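Local coordinates for protein CRS2 (Zea mays, PDB 1RYB) that promotes the splicing of group IIB introns in chloroplasts, working in complexes with CAF1 or CAF2, and lacks peptidyl-tRNA hydrolase activity despite belonging to that family, at residues M53-G65 with P77-L91. Residues are numbered along the deposited sequence; the frame is centred on the assembly and turned at random. Where two conformers were deposited one is given.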
ATOM      1  N   MET A  53      -8.755  -4.266  11.709  1.00 14.02           N
ATOM      2  CA  MET A  53      -7.819  -3.165  11.832  1.00 17.67           C
ATOM      3  C   MET A  53      -8.253  -2.137  12.926  1.00 28.81           C
ATOM      4  O   MET A  53      -8.536  -0.979  12.659  1.00 24.91           O
ATOM      5  CB  MET A  53      -7.379  -2.608  10.468  1.00 26.34           C
ATOM      6  CG  MET A  53      -6.306  -3.493   9.704  1.00  8.39           C
ATOM      7  SD  MET A  53      -5.649  -2.434   8.434  1.00 34.54           S
ATOM      8  CE  MET A  53      -6.836  -2.785   7.144  1.00 40.74           C
ATOM      9  N   ASN A  54      -8.272  -2.571  14.192  1.00 13.12           N
ATOM     10  CA  ASN A  54      -8.733  -1.707  15.232  1.00 21.60           C
ATOM     11  C   ASN A  54      -7.720  -1.341  16.330  1.00 22.01           C
ATOM     12  O   ASN A  54      -8.109  -0.919  17.424  1.00 19.30           O
ATOM     13  CB  ASN A  54     -10.036  -2.257  15.799  1.00 19.46           C
ATOM     14  CG  ASN A  54      -9.823  -3.549  16.591  1.00 33.86           C
ATOM     15  OD1 ASN A  54      -8.718  -4.216  16.549  1.00 36.52           O
ATOM     16  ND2 ASN A  54     -10.839  -3.860  17.416  1.00 42.94           N
ATOM     17  N   THR A  55      -6.444  -1.401  16.006  1.00 12.77           N
ATOM     18  CA  THR A  55      -5.465  -0.967  16.961  1.00  9.29           C
ATOM     19  C   THR A  55      -5.006   0.371  16.535  1.00 15.53           C
ATOM     20  O   THR A  55      -4.725   0.580  15.347  1.00 15.69           O
ATOM     21  CB  THR A  55      -4.292  -1.924  16.999  1.00 15.27           C
ATOM     22  OG1 THR A  55      -4.804  -3.132  17.497  1.00 17.07           O
ATOM     23  CG2 THR A  55      -3.256  -1.387  17.962  1.00 12.97           C
ATOM     24  N   ILE A  56      -4.987   1.317  17.492  1.00  9.76           N
ATOM     25  CA  ILE A  56      -4.490   2.654  17.248  1.00  9.06           C
ATOM     26  C   ILE A  56      -3.084   2.752  17.795  1.00 16.41           C
ATOM     27  O   ILE A  56      -2.893   2.558  18.984  1.00 12.00           O
ATOM     28  CB  ILE A  56      -5.395   3.715  17.889  1.00 11.54           C
ATOM     29  CG1 ILE A  56      -6.684   3.809  16.987  1.00 11.83           C
ATOM     30  CG2 ILE A  56      -4.603   5.058  17.913  1.00  9.38           C
ATOM     31  CD1 ILE A  56      -7.789   4.743  17.499  1.00 13.33           C
ATOM     32  N   GLN A  57      -2.074   3.045  16.947  1.00 13.51           N
ATOM     33  CA  GLN A  57      -0.702   3.103  17.401  1.00 11.51           C
ATOM     34  C   GLN A  57       0.133   3.805  16.376  1.00 12.26           C
ATOM     35  O   GLN A  57      -0.123   3.649  15.172  1.00 11.79           O
ATOM     36  CB  GLN A  57      -0.194   1.643  17.552  1.00 12.25           C
ATOM     37  CG  GLN A  57       1.244   1.466  18.164  1.00 13.78           C
ATOM     38  CD  GLN A  57       1.789   0.045  18.108  1.00 16.89           C
ATOM     39  OE1 GLN A  57       1.130  -0.895  17.680  1.00 17.79           O
ATOM     40  NE2 GLN A  57       2.999  -0.120  18.601  1.00 19.22           N
ATOM     41  N   SER A  58       1.099   4.588  16.826  1.00 10.60           N
ATOM     42  CA  SER A  58       2.049   5.250  15.891  1.00 13.75           C
ATOM     43  C   SER A  58       1.382   5.933  14.665  1.00 14.84           C
ATOM     44  O   SER A  58       1.731   5.667  13.498  1.00 13.40           O
ATOM     45  CB  SER A  58       3.056   4.209  15.352  0.50 10.82           C
ATOM     46  OG  SER A  58       4.101   4.886  14.643  0.50 12.82           O
ATOM     47  N   LYS A  59       0.393   6.779  14.945  1.00 14.68           N
ATOM     48  CA  LYS A  59      -0.345   7.555  13.915  1.00 11.92           C
ATOM     49  C   LYS A  59      -1.019   6.686  12.923  1.00 12.42           C
ATOM     50  O   LYS A  59      -1.276   7.158  11.828  1.00 13.66           O
ATOM     51  CB  LYS A  59       0.668   8.372  13.114  1.00 12.54           C
ATOM     52  CG  LYS A  59       1.519   9.344  13.951  1.00 21.72           C
ATOM     53  CD  LYS A  59       2.454  10.200  13.080  1.00 18.87           C
ATOM     54  CE  LYS A  59       2.823  11.518  13.730  1.00 29.67           C
ATOM     55  NZ  LYS A  59       3.522  11.268  14.999  1.00 38.41           N
ATOM     56  N   SER A  60      -1.400   5.447  13.302  1.00  8.45           N
ATOM     57  CA  SER A  60      -2.015   4.550  12.340  1.00  7.64           C
ATOM     58  C   SER A  60      -3.169   3.796  12.931  1.00  8.25           C
ATOM     59  O   SER A  60      -3.315   3.719  14.135  1.00 10.87           O
ATOM     60  CB  SER A  60      -0.979   3.454  11.978  1.00 11.70           C
ATOM     61  OG  SER A  60       0.191   4.083  11.403  1.00 13.67           O
ATOM     62  N   LEU A  61      -3.880   3.173  12.059  1.00  8.67           N
ATOM     63  CA  LEU A  61      -4.830   2.111  12.354  1.00  8.60           C
ATOM     64  C   LEU A  61      -4.089   0.848  11.930  1.00 14.89           C
ATOM     65  O   LEU A  61      -3.470   0.816  10.854  1.00 13.75           O
ATOM     66  CB  LEU A  61      -6.115   2.181  11.487  1.00 11.13           C
ATOM     67  CG  LEU A  61      -7.176   3.006  12.110  1.00 25.89           C
ATOM     68  CD1 LEU A  61      -8.336   3.116  11.104  1.00 22.04           C
ATOM     69  CD2 LEU A  61      -7.591   2.306  13.421  1.00 24.60           C
ATOM     70  N   LEU A  62      -4.109  -0.204  12.765  1.00  8.59           N
ATOM     71  CA  LEU A  62      -3.475  -1.407  12.304  1.00  9.36           C
ATOM     72  C   LEU A  62      -4.188  -2.584  12.872  1.00 16.42           C
ATOM     73  O   LEU A  62      -4.968  -2.440  13.832  1.00 11.53           O
ATOM     74  CB  LEU A  62      -1.962  -1.467  12.601  1.00  9.05           C
ATOM     75  CG  LEU A  62      -1.599  -1.438  14.078  1.00 13.16           C
ATOM     76  CD1 LEU A  62      -1.446  -2.873  14.669  1.00 14.46           C
ATOM     77  CD2 LEU A  62      -0.291  -0.685  14.322  1.00 13.01           C
ATOM     78  N   GLY A  63      -3.838  -3.750  12.345  1.00 16.39           N
ATOM     79  CA  GLY A  63      -4.340  -5.064  12.842  1.00 11.60           C
ATOM     80  C   GLY A  63      -3.205  -6.068  12.809  1.00 12.15           C
ATOM     81  O   GLY A  63      -2.334  -6.028  11.927  1.00 13.98           O
ATOM     82  N   ILE A  64      -3.273  -6.993  13.710  1.00 10.81           N
ATOM     83  CA  ILE A  64      -2.246  -7.991  13.801  1.00 14.67           C
ATOM     84  C   ILE A  64      -2.834  -9.368  13.543  1.00 23.08           C
ATOM     85  O   ILE A  64      -3.928  -9.723  14.035  1.00 17.00           O
ATOM     86  CB  ILE A  64      -1.731  -7.894  15.199  1.00 29.93           C
ATOM     87  CG1 ILE A  64      -0.822  -6.640  15.381  1.00 31.71           C
ATOM     88  CG2 ILE A  64      -1.017  -9.170  15.580  1.00 26.82           C
ATOM     89  CD1 ILE A  64      -0.670  -6.182  16.847  1.00 37.35           C
ATOM     90  N   GLY A  65      -2.174 -10.142  12.712  1.00 11.97           N
ATOM     91  CA  GLY A  65      -2.663 -11.453  12.425  1.00 10.83           C
ATOM     92  C   GLY A  65      -1.567 -12.264  11.717  1.00 14.26           C
ATOM     93  O   GLY A  65      -0.395 -12.142  11.988  1.00 15.38           O
ATOM     94  N   PRO A  77      -1.738   4.162   7.758  1.00 10.74           N
ATOM     95  CA  PRO A  77      -1.334   5.344   8.482  1.00  7.62           C
ATOM     96  C   PRO A  77      -2.438   6.394   8.368  1.00  7.90           C
ATOM     97  O   PRO A  77      -3.118   6.546   7.331  1.00 11.06           O
ATOM     98  CB  PRO A  77      -0.099   5.882   7.729  1.00 11.27           C
ATOM     99  CG  PRO A  77       0.421   4.680   6.932  1.00 11.91           C
ATOM    100  CD  PRO A  77      -0.833   3.862   6.662  1.00 11.20           C
ATOM    101  N   GLN A  78      -2.667   7.054   9.477  1.00 11.68           N
ATOM    102  CA  GLN A  78      -3.645   8.108   9.560  1.00 12.92           C
ATOM    103  C   GLN A  78      -2.938   9.457   9.800  1.00 19.62           C
ATOM    104  O   GLN A  78      -3.394  10.265  10.591  1.00 20.26           O
ATOM    105  CB  GLN A  78      -4.642   7.847  10.714  1.00 13.39           C
ATOM    106  CG  GLN A  78      -5.228   6.420  10.611  1.00 12.81           C
ATOM    107  CD  GLN A  78      -6.114   6.229   9.403  1.00 13.71           C
ATOM    108  OE1 GLN A  78      -6.001   5.192   8.678  1.00 14.42           O
ATOM    109  NE2 GLN A  78      -7.035   7.175   9.216  1.00  9.05           N
ATOM    110  N   SER A  79      -1.834   9.648   9.111  1.00 10.92           N
ATOM    111  CA  SER A  79      -0.987  10.816   9.304  1.00 15.70           C
ATOM    112  C   SER A  79      -1.114  11.876   8.198  1.00 14.92           C
ATOM    113  O   SER A  79      -0.511  12.933   8.241  1.00 14.31           O
ATOM    114  CB  SER A  79       0.403  10.219   9.185  1.00 15.70           C
ATOM    115  OG  SER A  79       0.490   9.454   7.964  1.00 15.43           O
ATOM    116  N   TYR A  80      -1.876  11.537   7.182  1.00 11.23           N
ATOM    117  CA  TYR A  80      -1.909  12.184   5.863  1.00 15.75           C
ATOM    118  C   TYR A  80      -0.792  11.590   5.055  1.00 13.76           C
ATOM    119  O   TYR A  80       0.269  11.192   5.622  1.00 10.78           O
ATOM    120  CB  TYR A  80      -1.795  13.725   5.859  1.00 16.89           C
ATOM    121  CG  TYR A  80      -3.076  14.324   6.383  1.00 15.28           C
ATOM    122  CD1 TYR A  80      -3.177  14.688   7.719  1.00 22.60           C
ATOM    123  CD2 TYR A  80      -4.174  14.523   5.548  1.00 14.28           C
ATOM    124  CE1 TYR A  80      -4.347  15.306   8.182  1.00 16.09           C
ATOM    125  CE2 TYR A  80      -5.371  15.069   6.005  1.00 19.75           C
ATOM    126  CZ  TYR A  80      -5.463  15.415   7.346  1.00 19.33           C
ATOM    127  OH  TYR A  80      -6.647  15.989   7.780  1.00 29.83           O
ATOM    128  N   MET A  81      -1.022  11.538   3.753  1.00 11.41           N
ATOM    129  CA  MET A  81      -0.076  10.889   2.802  1.00 16.83           C
ATOM    130  C   MET A  81       1.411  11.316   2.942  1.00 13.16           C
ATOM    131  O   MET A  81       2.316  10.516   2.980  1.00 12.45           O
ATOM    132  CB  MET A  81      -0.559  11.173   1.375  1.00 12.87           C
ATOM    133  CG  MET A  81       0.246  10.450   0.326  1.00 12.20           C
ATOM    134  SD  MET A  81       0.160   8.666   0.518  1.00 12.80           S
ATOM    135  CE  MET A  81      -1.355   8.332  -0.432  1.00 14.81           C
ATOM    136  N   ASN A  82       1.610  12.611   3.149  1.00 19.20           N
ATOM    137  CA  ASN A  82       2.908  13.193   3.190  1.00 14.44           C
ATOM    138  C   ASN A  82       3.656  12.786   4.397  1.00 20.42           C
ATOM    139  O   ASN A  82       4.877  13.016   4.457  1.00 21.19           O
ATOM    140  CB  ASN A  82       2.808  14.758   3.233  1.00 13.57           C
ATOM    141  CG  ASN A  82       2.512  15.340   1.871  1.00 26.33           C
ATOM    142  OD1 ASN A  82       2.528  14.627   0.880  1.00 21.42           O
ATOM    143  ND2 ASN A  82       2.292  16.674   1.828  1.00 28.96           N
ATOM    144  N   TYR A  83       2.951  12.287   5.432  1.00 13.68           N
ATOM    145  CA  TYR A  83       3.680  11.901   6.658  1.00  9.34           C
ATOM    146  C   TYR A  83       3.619  10.388   6.952  1.00 14.68           C
ATOM    147  O   TYR A  83       3.826   9.942   8.107  1.00 13.53           O
ATOM    148  CB  TYR A  83       3.147  12.704   7.856  1.00 12.17           C
ATOM    149  CG  TYR A  83       3.200  14.145   7.541  1.00 13.83           C
ATOM    150  CD1 TYR A  83       4.400  14.855   7.617  1.00 17.62           C
ATOM    151  CD2 TYR A  83       2.052  14.839   7.176  1.00 20.09           C
ATOM    152  CE1 TYR A  83       4.443  16.209   7.246  1.00 36.83           C
ATOM    153  CE2 TYR A  83       2.074  16.193   6.830  1.00 22.94           C
ATOM    154  CZ  TYR A  83       3.277  16.893   6.881  1.00 44.59           C
ATOM    155  OH  TYR A  83       3.291  18.261   6.618  1.00 23.87           O
ATOM    156  N   SER A  84       3.405   9.588   5.886  1.00 12.54           N
ATOM    157  CA  SER A  84       3.284   8.176   6.013  1.00 11.52           C
ATOM    158  C   SER A  84       4.492   7.552   6.738  1.00 12.35           C
ATOM    159  O   SER A  84       4.359   6.563   7.466  1.00 12.62           O
ATOM    160  CB  SER A  84       3.089   7.542   4.634  1.00  9.29           C
ATOM    161  OG  SER A  84       1.878   8.020   4.027  1.00 11.42           O
ATOM    162  N   GLY A  85       5.691   8.058   6.490  1.00 14.16           N
ATOM    163  CA  GLY A  85       6.876   7.458   7.068  1.00 12.04           C
ATOM    164  C   GLY A  85       6.917   7.643   8.566  1.00 13.98           C
ATOM    165  O   GLY A  85       7.471   6.779   9.330  1.00 13.52           O
ATOM    166  N   GLU A  86       6.352   8.749   8.985  1.00 12.01           N
ATOM    167  CA  GLU A  86       6.269   9.041  10.397  1.00 13.28           C
ATOM    168  C   GLU A  86       5.529   7.977  11.132  1.00 16.71           C
ATOM    169  O   GLU A  86       5.775   7.786  12.303  1.00 14.56           O
ATOM    170  CB  GLU A  86       5.610  10.432  10.692  1.00 19.48           C
ATOM    171  CG  GLU A  86       6.565  11.531  10.184  1.00 15.76           C
ATOM    172  CD  GLU A  86       6.132  12.929  10.498  1.00 23.01           C
ATOM    173  OE1 GLU A  86       6.612  13.859   9.937  1.00 24.70           O
ATOM    174  OE2 GLU A  86       5.085  13.037  11.266  1.00 19.76           O
ATOM    175  N   ALA A  87       4.531   7.348  10.458  1.00 13.96           N
ATOM    176  CA  ALA A  87       3.769   6.266  11.057  1.00 17.46           C
ATOM    177  C   ALA A  87       4.509   4.905  10.899  1.00 19.64           C
ATOM    178  O   ALA A  87       4.633   4.111  11.846  1.00 17.72           O
ATOM    179  CB  ALA A  87       2.425   6.143  10.345  1.00 15.33           C
ATOM    180  N   ILE A  88       4.999   4.601   9.655  1.00 12.00           N
ATOM    181  CA  ILE A  88       5.567   3.316   9.366  1.00  9.27           C
ATOM    182  C   ILE A  88       6.920   3.043  10.009  1.00 16.71           C
ATOM    183  O   ILE A  88       7.187   1.927  10.470  1.00 16.54           O
ATOM    184  CB  ILE A  88       5.556   3.087   7.869  1.00 14.81           C
ATOM    185  CG1 ILE A  88       4.093   2.938   7.398  1.00 13.00           C
ATOM    186  CG2 ILE A  88       6.386   1.849   7.514  1.00 13.91           C
ATOM    187  CD1 ILE A  88       3.918   3.365   5.932  1.00 16.69           C
ATOM    188  N   GLY A  89       7.819   4.033  10.021  1.00 13.97           N
ATOM    189  CA  GLY A  89       9.139   3.771  10.628  1.00 10.11           C
ATOM    190  C   GLY A  89       9.039   3.247  12.030  1.00 10.82           C
ATOM    191  O   GLY A  89       9.636   2.250  12.365  1.00 15.37           O
ATOM    192  N   PRO A  90       8.321   3.976  12.902  1.00 15.94           N
ATOM    193  CA  PRO A  90       8.217   3.560  14.269  1.00 15.33           C
ATOM    194  C   PRO A  90       7.581   2.209  14.443  1.00 24.71           C
ATOM    195  O   PRO A  90       7.917   1.494  15.399  1.00 15.23           O
ATOM    196  CB  PRO A  90       7.514   4.672  15.057  1.00 11.38           C
ATOM    197  CG  PRO A  90       7.862   5.919  14.251  1.00 17.00           C
ATOM    198  CD  PRO A  90       7.957   5.427  12.817  1.00 14.49           C
ATOM    199  N   LEU A  91       6.628   1.884  13.594  1.00 11.33           N
ATOM    200  CA  LEU A  91       6.009   0.565  13.702  1.00 10.28           C
ATOM    201  C   LEU A  91       7.025  -0.579  13.363  1.00 11.72           C
ATOM    202  O   LEU A  91       7.034  -1.659  13.969  1.00 14.71           O
ATOM    203  CB  LEU A  91       4.788   0.466  12.733  1.00 11.32           C
ATOM    204  CG  LEU A  91       3.556   1.230  13.273  1.00 15.57           C
ATOM    205  CD1 LEU A  91       2.404   1.364  12.185  1.00 15.76           C
ATOM    206  CD2 LEU A  91       3.076   0.593  14.628  1.00 15.58           C
TER
HETATM  207  O   HOH W   1       4.714   7.581  15.173  1.00 40.42           O
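Ser60 and Pro77 form an antiparallel, non-hydrogen-bonded pair where the hairpin 55-65 meets the end of strand 70-77, and helix 84-91 then runs back beside the hairpin, its axis at 40° to that of strand 60-65. One backbone bond prolongs this pairing past Pro77, from Gln78 N to Lys59 O (2.7 Å). Between this join and the helix the chain carries Tyr80 and Asn82, predicted tRNA-binding residues by analogy with peptidyl-tRNA hydrolases. The type I' turn from Gln57 to Ser60 puts Ser58 and Lys59 against the helix. In one of the two conformers of Ser58, OG, anti to its own nitrogen at chi1 -170°, lies in the carbonyl plane of Ala87 O and donates to one of its lone pairs (3.0 Å). A water bridges the same hydroxyl to Glu86 O, so in that conformer the turn is tied to two successive helix carbonyls. Ser60 OG turns back on the hairpin instead, reaching Ser58 O from above the carbonyl plane (3.0 Å), while Ala87 CB packs against this hydroxyl at 3.2 Å. Beyond it, Leu91 sets its two methyls against the hairpin. CD2 meets Leu62 CD2 tip to tip at 3.6 Å and also lies against Ser58 CB and the Gln57 amide, whose OE1 is hydrogen-bonded to Tyr95; CD1 faces Ser60 OG, and the side chain also touches Val75 of strand 70-77. Cut back to an alanine, Leu91 would probably leave Leu62 CD2 without its methyl partner and a gap beside Ser58. Farther out, the Lys59 chain crosses Glu86, but NZ stays 4.4 Å from OE2, too far for a salt bridge. A direct hydrogen bond and a water bridge, in that one conformer, thus join the turn to the helix and a small apolar patch seats it, with at most a loose attraction between Lys59 and Glu86.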